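Local coordinates for chintase (Rhizomucor miehei, PDB 5YUQ), which hydrolyses chitin as a family 18 glycoside hydrolase with an active-site tunnel that probably holds the chitin chain, at residues A[169-182]-A[223-237]. Sequence-based numbering, arbitrary orientation. Where two conformers were deposited one is given.
Sequences WASTVDAFYIMAYD and IPAEQLVLGVPFYGR
Phe176 and Ile178 alternate with Gln227, Val229 and Gly231 in a ladder of backbone hydrogen bonds that joins strand 175-178 to strand 228-233, parallel neighbours whose axes pass 4.7 Å apart at 27°. Phe176 N gives to Gln227 O and Phe176 O takes from Val229 N; Ile178 repeats the pattern, with Ile178 O accepting from Gly231 N at 2.8 Å. Past the ladder, a water donates to both Ala180 O and Gly231 O, bridging the chains where direct pairing stops. On one face of the sheet, Val229 CB lies 3.6 Å from Tyr177 CD1, the two side chains side by side and pointing the same way. On the other, Phe176 is sandwiched: Val173 CG1 sits over one side towards the rim, while Ile223 covers the opposite side, its CD1 making a CH-pi contact 4.2 Å from the ring centroid. Ile178 and Leu228 continue this layer against helix 211-220.

The entrance to the strands is tied by Gln227, whose extended side chain sends NE2 to Ala170 O (2.9 Å, 163°), in the carbonyl plane on a lone pair. At the far end Asp182 OD1 is gripped from opposite faces of its carboxylate, by Tyr235 OH at 2.6 Å and by Arg237 NH2 at 2.8 Å in a salt bridge. The first torsion of Tyr235 (chi1 64°) turns its ring so that Asp182 OD1 lies at the edge, in the ring plane, where the hydroxyl meets it; Tyr235 OH also lies 3.3 Å from Tyr181 CD1. The guanidinium group has a second anchor, Arg237 NE donating to Ser282 O, which should help hold it in place. Strands 144-149, 175-178, 228-233 and 346-350, paired in parallel in that order, are staves of the TIM barrel of family 18 chitinases, with helix 211-220 packed against its outside.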
ATOM      1  N   TRP A 169      -2.302   8.223  19.248  1.00 13.10           N
ATOM      2  CA  TRP A 169      -2.297   7.424  18.025  1.00 11.41           C
ATOM      3  C   TRP A 169      -2.114   5.958  18.382  1.00 13.30           C
ATOM      4  O   TRP A 169      -2.933   5.118  18.030  1.00 12.20           O
ATOM      5  CB  TRP A 169      -1.202   7.897  17.059  1.00 12.19           C
ATOM      6  CG  TRP A 169      -1.662   8.990  16.147  1.00 12.02           C
ATOM      7  CD1 TRP A 169      -1.313  10.311  16.196  1.00 14.32           C
ATOM      8  CD2 TRP A 169      -2.553   8.846  15.038  1.00 12.99           C
ATOM      9  NE1 TRP A 169      -1.946  11.002  15.184  1.00 15.24           N
ATOM     10  CE2 TRP A 169      -2.706  10.124  14.454  1.00 13.55           C
ATOM     11  CE3 TRP A 169      -3.241   7.764  14.483  1.00 14.55           C
ATOM     12  CZ2 TRP A 169      -3.522  10.346  13.344  1.00 12.14           C
ATOM     13  CZ3 TRP A 169      -4.042   7.979  13.372  1.00 15.14           C
ATOM     14  CH2 TRP A 169      -4.184   9.263  12.818  1.00 11.88           C
ATOM     15  N   ALA A 170      -1.042   5.657  19.101  1.00 12.95           N
ATOM     16  CA  ALA A 170      -0.735   4.274  19.444  1.00 14.51           C
ATOM     17  C   ALA A 170      -1.783   3.681  20.387  1.00 14.25           C
ATOM     18  O   ALA A 170      -2.067   2.487  20.328  1.00 13.53           O
ATOM     19  CB  ALA A 170       0.660   4.174  20.058  1.00 15.88           C
ATOM     20  N   SER A 171      -2.376   4.502  21.251  1.00 15.35           N
ATOM     21  CA  SER A 171      -3.349   3.952  22.192  1.00 12.59           C
ATOM     22  C   SER A 171      -4.751   3.760  21.611  1.00 13.44           C
ATOM     23  O   SER A 171      -5.602   3.124  22.232  1.00 14.02           O
ATOM     24  CB  SER A 171      -3.413   4.785  23.475  1.00 12.47           C
ATOM     25  OG  SER A 171      -3.978   6.060  23.226  1.00 14.20           O
ATOM     26  N   THR A 172      -4.982   4.278  20.408  1.00 13.18           N
ATOM     27  CA  THR A 172      -6.316   4.221  19.815  1.00 13.37           C
ATOM     28  C   THR A 172      -6.357   3.278  18.632  1.00 15.09           C
ATOM     29  O   THR A 172      -7.307   2.518  18.469  1.00 13.18           O
ATOM     30  CB  THR A 172      -6.774   5.613  19.333  1.00 13.21           C
ATOM     31  OG1 THR A 172      -6.727   6.533  20.432  1.00 13.30           O
ATOM     32  CG2 THR A 172      -8.201   5.559  18.794  1.00 13.42           C
ATOM     33  N   VAL A 173      -5.316   3.336  17.811  1.00 11.70           N
ATOM     34  CA  VAL A 173      -5.275   2.583  16.563  1.00 10.63           C
ATOM     35  C   VAL A 173      -4.549   1.263  16.767  1.00 13.93           C
ATOM     36  O   VAL A 173      -3.470   1.224  17.364  1.00 15.44           O
ATOM     37  CB  VAL A 173      -4.582   3.416  15.454  1.00 11.15           C
ATOM     38  CG1 VAL A 173      -4.392   2.583  14.173  1.00 13.57           C
ATOM     39  CG2 VAL A 173      -5.386   4.677  15.169  1.00 15.29           C
ATOM     40  N   ASP A 174      -5.135   0.174  16.278  1.00 13.05           N
ATOM     41  CA  ASP A 174      -4.542  -1.131  16.508  1.00 11.86           C
ATOM     42  C   ASP A 174      -3.252  -1.354  15.728  1.00 14.55           C
ATOM     43  O   ASP A 174      -2.289  -1.895  16.265  1.00 16.01           O
ATOM     44  CB  ASP A 174      -5.554  -2.239  16.191  1.00 12.84           C
ATOM     45  CG  ASP A 174      -6.736  -2.199  17.117  1.00 19.01           C
ATOM     46  OD1 ASP A 174      -6.518  -2.260  18.350  1.00 23.61           O
ATOM     47  OD2 ASP A 174      -7.875  -2.046  16.631  1.00 15.27           O
ATOM     48  N   ALA A 175      -3.227  -0.937  14.467  1.00 12.76           N
ATOM     49  CA  ALA A 175      -2.058  -1.198  13.633  1.00 12.02           C
ATOM     50  C   ALA A 175      -1.933  -0.204  12.514  1.00 14.51           C
ATOM     51  O   ALA A 175      -2.934   0.342  12.032  1.00 12.48           O
ATOM     52  CB  ALA A 175      -2.098  -2.624  13.062  1.00 13.10           C
ATOM     53  N   PHE A 176      -0.690   0.005  12.098  1.00 11.77           N
ATOM     54  CA  PHE A 176      -0.353   0.977  11.076  1.00 11.58           C
ATOM     55  C   PHE A 176       0.316   0.203   9.957  1.00 13.84           C
ATOM     56  O   PHE A 176       1.409  -0.358  10.137  1.00 12.57           O
ATOM     57  CB  PHE A 176       0.612   2.017  11.650  1.00 11.21           C
ATOM     58  CG  PHE A 176       0.027   2.835  12.781  1.00 11.25           C
ATOM     59  CD1 PHE A 176      -0.138   2.282  14.044  1.00 12.00           C
ATOM     60  CD2 PHE A 176      -0.351   4.154  12.580  1.00 12.69           C
ATOM     61  CE1 PHE A 176      -0.684   3.022  15.082  1.00 12.76           C
ATOM     62  CE2 PHE A 176      -0.887   4.915  13.614  1.00 12.49           C
ATOM     63  CZ  PHE A 176      -1.058   4.351  14.874  1.00 16.46           C
ATOM     64  N   TYR A 177      -0.347   0.139   8.808  1.00 10.53           N
ATOM     65  CA  TYR A 177       0.136  -0.670   7.691  1.00 12.50           C
ATOM     66  C   TYR A 177       0.998   0.191   6.781  1.00 13.10           C
ATOM     67  O   TYR A 177       0.472   1.002   6.028  1.00 11.98           O
ATOM     68  CB  TYR A 177      -1.043  -1.210   6.874  1.00 12.05           C
ATOM     69  CG  TYR A 177      -1.950  -2.219   7.565  1.00 11.99           C
ATOM     70  CD1 TYR A 177      -1.765  -2.583   8.894  1.00 12.02           C
ATOM     71  CD2 TYR A 177      -2.995  -2.809   6.868  1.00 12.71           C
ATOM     72  CE1 TYR A 177      -2.604  -3.506   9.511  1.00 13.00           C
ATOM     73  CE2 TYR A 177      -3.836  -3.733   7.472  1.00 13.46           C
ATOM     74  CZ  TYR A 177      -3.630  -4.081   8.785  1.00 15.70           C
ATOM     75  OH  TYR A 177      -4.467  -4.996   9.376  1.00 15.72           O
ATOM     76  N   ILE A 178       2.316   0.011   6.837  1.00 11.74           N
ATOM     77  CA  ILE A 178       3.236   0.844   6.060  1.00 11.43           C
ATOM     78  C   ILE A 178       3.263   0.454   4.587  1.00 11.94           C
ATOM     79  O   ILE A 178       3.593  -0.679   4.233  1.00 12.87           O
ATOM     80  CB  ILE A 178       4.667   0.771   6.612  1.00 12.10           C
ATOM     81  CG1 ILE A 178       4.696   1.260   8.061  1.00 14.19           C
ATOM     82  CG2 ILE A 178       5.606   1.619   5.773  1.00 13.75           C
ATOM     83  CD1 ILE A 178       6.044   1.063   8.741  1.00 16.89           C
ATOM     84  N   MET A 179       2.935   1.411   3.725  0.54 11.59           N
ATOM     85  CA  MET A 179       2.928   1.153   2.293  0.54 13.60           C
ATOM     86  C   MET A 179       4.325   1.332   1.721  0.54 12.53           C
ATOM     87  O   MET A 179       4.617   2.310   1.032  0.54 13.78           O
ATOM     88  CB  MET A 179       1.900   2.048   1.603  0.54 14.49           C
ATOM     89  CG  MET A 179       0.477   1.705   2.033  0.54 12.86           C
ATOM     90  SD  MET A 179      -0.781   2.784   1.334  0.54 13.14           S
ATOM     91  CE  MET A 179      -0.126   3.042  -0.320  0.54  9.98           C
ATOM     92  N   ALA A 180       5.195   0.377   2.033  1.00 12.23           N
ATOM     93  CA  ALA A 180       6.576   0.413   1.570  1.00 12.37           C
ATOM     94  C   ALA A 180       6.681  -0.122   0.156  1.00 14.21           C
ATOM     95  O   ALA A 180       7.379  -1.093  -0.106  1.00 14.10           O
ATOM     96  CB  ALA A 180       7.452  -0.402   2.500  1.00 14.35           C
ATOM     97  N   TYR A 181       5.972   0.530  -0.752  1.00 13.26           N
ATOM     98  CA  TYR A 181       6.011   0.182  -2.152  1.00 12.17           C
ATOM     99  C   TYR A 181       5.642   1.441  -2.915  1.00 13.93           C
ATOM    100  O   TYR A 181       5.292   2.449  -2.300  1.00 14.75           O
ATOM    101  CB  TYR A 181       5.090  -1.005  -2.465  1.00 11.92           C
ATOM    102  CG  TYR A 181       3.743  -1.028  -1.769  1.00 14.10           C
ATOM    103  CD1 TYR A 181       2.740  -0.147  -2.130  1.00 13.15           C
ATOM    104  CD2 TYR A 181       3.457  -1.981  -0.802  1.00 12.66           C
ATOM    105  CE1 TYR A 181       1.498  -0.176  -1.515  1.00 13.11           C
ATOM    106  CE2 TYR A 181       2.210  -2.035  -0.188  1.00 14.25           C
ATOM    107  CZ  TYR A 181       1.235  -1.131  -0.553  1.00 14.44           C
ATOM    108  OH  TYR A 181      -0.006  -1.170   0.038  1.00 14.70           O
ATOM    109  N   ASP A 182       5.768   1.397  -4.239  1.00 13.56           N
ATOM    110  CA  ASP A 182       5.669   2.598  -5.064  1.00 14.69           C
ATOM    111  C   ASP A 182       6.629   3.664  -4.558  1.00 17.06           C
ATOM    112  O   ASP A 182       6.319   4.856  -4.585  1.00 18.17           O
ATOM    113  CB  ASP A 182       4.243   3.154  -5.091  1.00 18.96           C
ATOM    114  CG  ASP A 182       3.240   2.170  -5.633  1.00 22.63           C
ATOM    115  OD1 ASP A 182       3.634   1.231  -6.358  1.00 20.53           O
ATOM    116  OD2 ASP A 182       2.045   2.340  -5.329  1.00 26.00           O
ATOM    117  N   ILE A 223       5.354   5.146  17.399  1.00 13.52           N
ATOM    118  CA  ILE A 223       4.552   3.937  17.252  1.00 12.93           C
ATOM    119  C   ILE A 223       5.392   2.714  17.605  1.00 14.78           C
ATOM    120  O   ILE A 223       6.444   2.492  17.002  1.00 16.93           O
ATOM    121  CB  ILE A 223       3.994   3.779  15.828  1.00 10.33           C
ATOM    122  CG1 ILE A 223       3.241   5.046  15.402  1.00 14.62           C
ATOM    123  CG2 ILE A 223       3.094   2.553  15.761  1.00 13.91           C
ATOM    124  CD1 ILE A 223       2.159   5.521  16.382  1.00 16.82           C
ATOM    125  N   PRO A 224       4.947   1.920  18.596  1.00 14.80           N
ATOM    126  CA  PRO A 224       5.724   0.723  18.934  1.00 13.73           C
ATOM    127  C   PRO A 224       5.793  -0.240  17.756  1.00 17.20           C
ATOM    128  O   PRO A 224       4.838  -0.327  16.971  1.00 15.54           O
ATOM    129  CB  PRO A 224       4.925   0.098  20.079  1.00 19.23           C
ATOM    130  CG  PRO A 224       4.174   1.264  20.685  1.00 17.45           C
ATOM    131  CD  PRO A 224       3.795   2.101  19.494  1.00 15.38           C
ATOM    132  N   ALA A 225       6.909  -0.950  17.632  1.00 13.86           N
ATOM    133  CA  ALA A 225       7.124  -1.831  16.489  1.00 13.87           C
ATOM    134  C   ALA A 225       6.009  -2.856  16.319  1.00 14.17           C
ATOM    135  O   ALA A 225       5.642  -3.203  15.188  1.00 15.74           O
ATOM    136  CB  ALA A 225       8.476  -2.530  16.618  1.00 17.03           C
ATOM    137  N   GLU A 226       5.464  -3.346  17.432  1.00 14.82           N
ATOM    138  CA  GLU A 226       4.455  -4.395  17.362  1.00 15.83           C
ATOM    139  C   GLU A 226       3.147  -3.901  16.746  1.00 14.40           C
ATOM    140  O   GLU A 226       2.289  -4.702  16.375  1.00 15.58           O
ATOM    141  CB  GLU A 226       4.218  -5.011  18.744  1.00 17.03           C
ATOM    142  CG  GLU A 226       3.698  -4.051  19.776  1.00 23.53           C
ATOM    143  CD  GLU A 226       3.653  -4.673  21.158  1.00 36.11           C
ATOM    144  OE1 GLU A 226       2.576  -5.167  21.550  1.00 45.85           O
ATOM    145  OE2 GLU A 226       4.695  -4.670  21.850  1.00 42.71           O
ATOM    146  N   GLN A 227       2.996  -2.586  16.624  1.00 14.62           N
ATOM    147  CA  GLN A 227       1.812  -2.036  15.971  1.00 14.12           C
ATOM    148  C   GLN A 227       2.097  -1.617  14.539  1.00 14.91           C
ATOM    149  O   GLN A 227       1.228  -1.058  13.874  1.00 14.17           O
ATOM    150  CB  GLN A 227       1.251  -0.849  16.753  1.00 15.78           C
ATOM    151  CG  GLN A 227       0.634  -1.244  18.073  1.00 14.74           C
ATOM    152  CD  GLN A 227       0.145  -0.060  18.858  1.00 14.75           C
ATOM    153  OE1 GLN A 227       0.801   0.379  19.807  1.00 17.46           O
ATOM    154  NE2 GLN A 227      -1.007   0.483  18.464  1.00 15.28           N
ATOM    155  N   LEU A 228       3.315  -1.866  14.073  1.00 11.78           N
ATOM    156  CA  LEU A 228       3.652  -1.579  12.680  1.00 13.19           C
ATOM    157  C   LEU A 228       3.548  -2.851  11.860  1.00 14.29           C
ATOM    158  O   LEU A 228       3.932  -3.932  12.307  1.00 13.24           O
ATOM    159  CB  LEU A 228       5.057  -1.002  12.560  1.00 13.05           C
ATOM    160  CG  LEU A 228       5.247   0.361  13.218  1.00 12.28           C
ATOM    161  CD1 LEU A 228       6.705   0.754  13.148  1.00 15.52           C
ATOM    162  CD2 LEU A 228       4.368   1.427  12.549  1.00 15.44           C
ATOM    163  N   VAL A 229       3.010  -2.718  10.656  1.00 14.31           N
ATOM    164  CA  VAL A 229       2.859  -3.840   9.752  1.00 12.26           C
ATOM    165  C   VAL A 229       3.550  -3.447   8.457  1.00 12.69           C
ATOM    166  O   VAL A 229       3.282  -2.380   7.905  1.00 14.45           O
ATOM    167  CB  VAL A 229       1.364  -4.145   9.526  1.00 11.21           C
ATOM    168  CG1 VAL A 229       1.167  -5.061   8.335  1.00 13.78           C
ATOM    169  CG2 VAL A 229       0.753  -4.762  10.789  1.00 13.71           C
ATOM    170  N   LEU A 230       4.476  -4.276   7.993  1.00 12.28           N
ATOM    171  CA  LEU A 230       5.210  -3.947   6.775  1.00 13.10           C
ATOM    172  C   LEU A 230       4.432  -4.389   5.540  1.00 14.11           C
ATOM    173  O   LEU A 230       4.198  -5.577   5.337  1.00 14.61           O
ATOM    174  CB  LEU A 230       6.587  -4.612   6.772  1.00 13.62           C
ATOM    175  CG  LEU A 230       7.464  -4.337   5.548  1.00 12.97           C
ATOM    176  CD1 LEU A 230       7.786  -2.861   5.432  1.00 15.84           C
ATOM    177  CD2 LEU A 230       8.748  -5.171   5.599  1.00 17.30           C
ATOM    178  N   GLY A 231       4.020  -3.431   4.720  1.00 11.40           N
ATOM    179  CA  GLY A 231       3.319  -3.762   3.490  1.00 12.51           C
ATOM    180  C   GLY A 231       4.287  -4.134   2.392  1.00 13.21           C
ATOM    181  O   GLY A 231       5.353  -3.530   2.274  1.00 13.86           O
ATOM    182  N   VAL A 232       3.897  -5.105   1.574  1.00 12.00           N
ATOM    183  CA  VAL A 232       4.731  -5.600   0.490  1.00 12.33           C
ATOM    184  C   VAL A 232       3.873  -5.726  -0.757  1.00 15.15           C
ATOM    185  O   VAL A 232       2.664  -5.914  -0.669  1.00 12.87           O
ATOM    186  CB  VAL A 232       5.375  -6.978   0.839  1.00 12.94           C
ATOM    187  CG1 VAL A 232       6.051  -6.916   2.207  1.00 13.66           C
ATOM    188  CG2 VAL A 232       4.333  -8.094   0.816  1.00 12.55           C
ATOM    189  N   PRO A 233       4.498  -5.600  -1.930  1.00 13.46           N
ATOM    190  CA  PRO A 233       3.772  -5.641  -3.200  1.00 13.29           C
ATOM    191  C   PRO A 233       3.801  -7.020  -3.850  1.00 13.22           C
ATOM    192  O   PRO A 233       4.801  -7.737  -3.733  1.00 14.13           O
ATOM    193  CB  PRO A 233       4.564  -4.656  -4.061  1.00 13.31           C
ATOM    194  CG  PRO A 233       5.980  -4.850  -3.593  1.00 12.69           C
ATOM    195  CD  PRO A 233       5.888  -5.137  -2.102  1.00 13.03           C
ATOM    196  N   PHE A 234       2.712  -7.386  -4.523  1.00 12.83           N
ATOM    197  CA  PHE A 234       2.699  -8.590  -5.361  1.00 10.75           C
ATOM    198  C   PHE A 234       2.816  -8.188  -6.830  1.00 11.89           C
ATOM    199  O   PHE A 234       2.339  -8.889  -7.728  1.00 12.71           O
ATOM    200  CB  PHE A 234       1.425  -9.411  -5.137  1.00 13.36           C
ATOM    201  CG  PHE A 234       1.480 -10.338  -3.940  1.00 13.43           C
ATOM    202  CD1 PHE A 234       2.438 -10.183  -2.945  1.00 12.93           C
ATOM    203  CD2 PHE A 234       0.570 -11.377  -3.825  1.00 11.50           C
ATOM    204  CE1 PHE A 234       2.472 -11.058  -1.844  1.00 12.73           C
ATOM    205  CE2 PHE A 234       0.600 -12.246  -2.739  1.00 12.77           C
ATOM    206  CZ  PHE A 234       1.547 -12.081  -1.745  1.00 14.33           C
ATOM    207  N   TYR A 235       3.470  -7.053  -7.060  1.00 12.72           N
ATOM    208  CA  TYR A 235       3.690  -6.513  -8.396  1.00 12.30           C
ATOM    209  C   TYR A 235       5.031  -5.806  -8.406  1.00 13.52           C
ATOM    210  O   TYR A 235       5.607  -5.528  -7.347  1.00 14.16           O
ATOM    211  CB  TYR A 235       2.596  -5.495  -8.744  1.00 13.19           C
ATOM    212  CG  TYR A 235       2.613  -4.265  -7.845  1.00 12.42           C
ATOM    213  CD1 TYR A 235       1.999  -4.282  -6.597  1.00 13.21           C
ATOM    214  CD2 TYR A 235       3.249  -3.101  -8.243  1.00 14.35           C
ATOM    215  CE1 TYR A 235       2.025  -3.181  -5.775  1.00 14.10           C
ATOM    216  CE2 TYR A 235       3.282  -1.985  -7.423  1.00 15.39           C
ATOM    217  CZ  TYR A 235       2.663  -2.033  -6.192  1.00 14.89           C
ATOM    218  OH  TYR A 235       2.671  -0.944  -5.344  1.00 18.41           O
ATOM    219  N   GLY A 236       5.513  -5.502  -9.606  1.00 12.68           N
ATOM    220  CA  GLY A 236       6.678  -4.665  -9.775  1.00 13.97           C
ATOM    221  C   GLY A 236       6.320  -3.483 -10.653  1.00 15.05           C
ATOM    222  O   GLY A 236       5.156  -3.310 -11.026  1.00 13.08           O
ATOM    223  N   ARG A 237       7.310  -2.665 -10.980  1.00 12.28           N
ATOM    224  CA  ARG A 237       7.072  -1.511 -11.848  1.00 15.23           C
ATOM    225  C   ARG A 237       8.157  -1.405 -12.895  1.00 16.14           C
ATOM    226  O   ARG A 237       9.331  -1.641 -12.604  1.00 15.45           O
ATOM    227  CB  ARG A 237       7.019  -0.218 -11.032  1.00 16.64           C
ATOM    228  CG  ARG A 237       7.061   1.051 -11.882  1.00 19.95           C
ATOM    229  CD  ARG A 237       6.614   2.292 -11.104  1.00 21.77           C
ATOM    230  NE  ARG A 237       5.235   2.143 -10.647  1.00 22.56           N
ATOM    231  CZ  ARG A 237       4.897   1.734  -9.435  1.00 19.09           C
ATOM    232  NH1 ARG A 237       5.840   1.465  -8.538  1.00 22.62           N
ATOM    233  NH2 ARG A 237       3.620   1.609  -9.113  1.00 24.09           N
TER
HETATM  234  O   HOH W   1       7.887  -3.548   1.165  1.00 13.81           O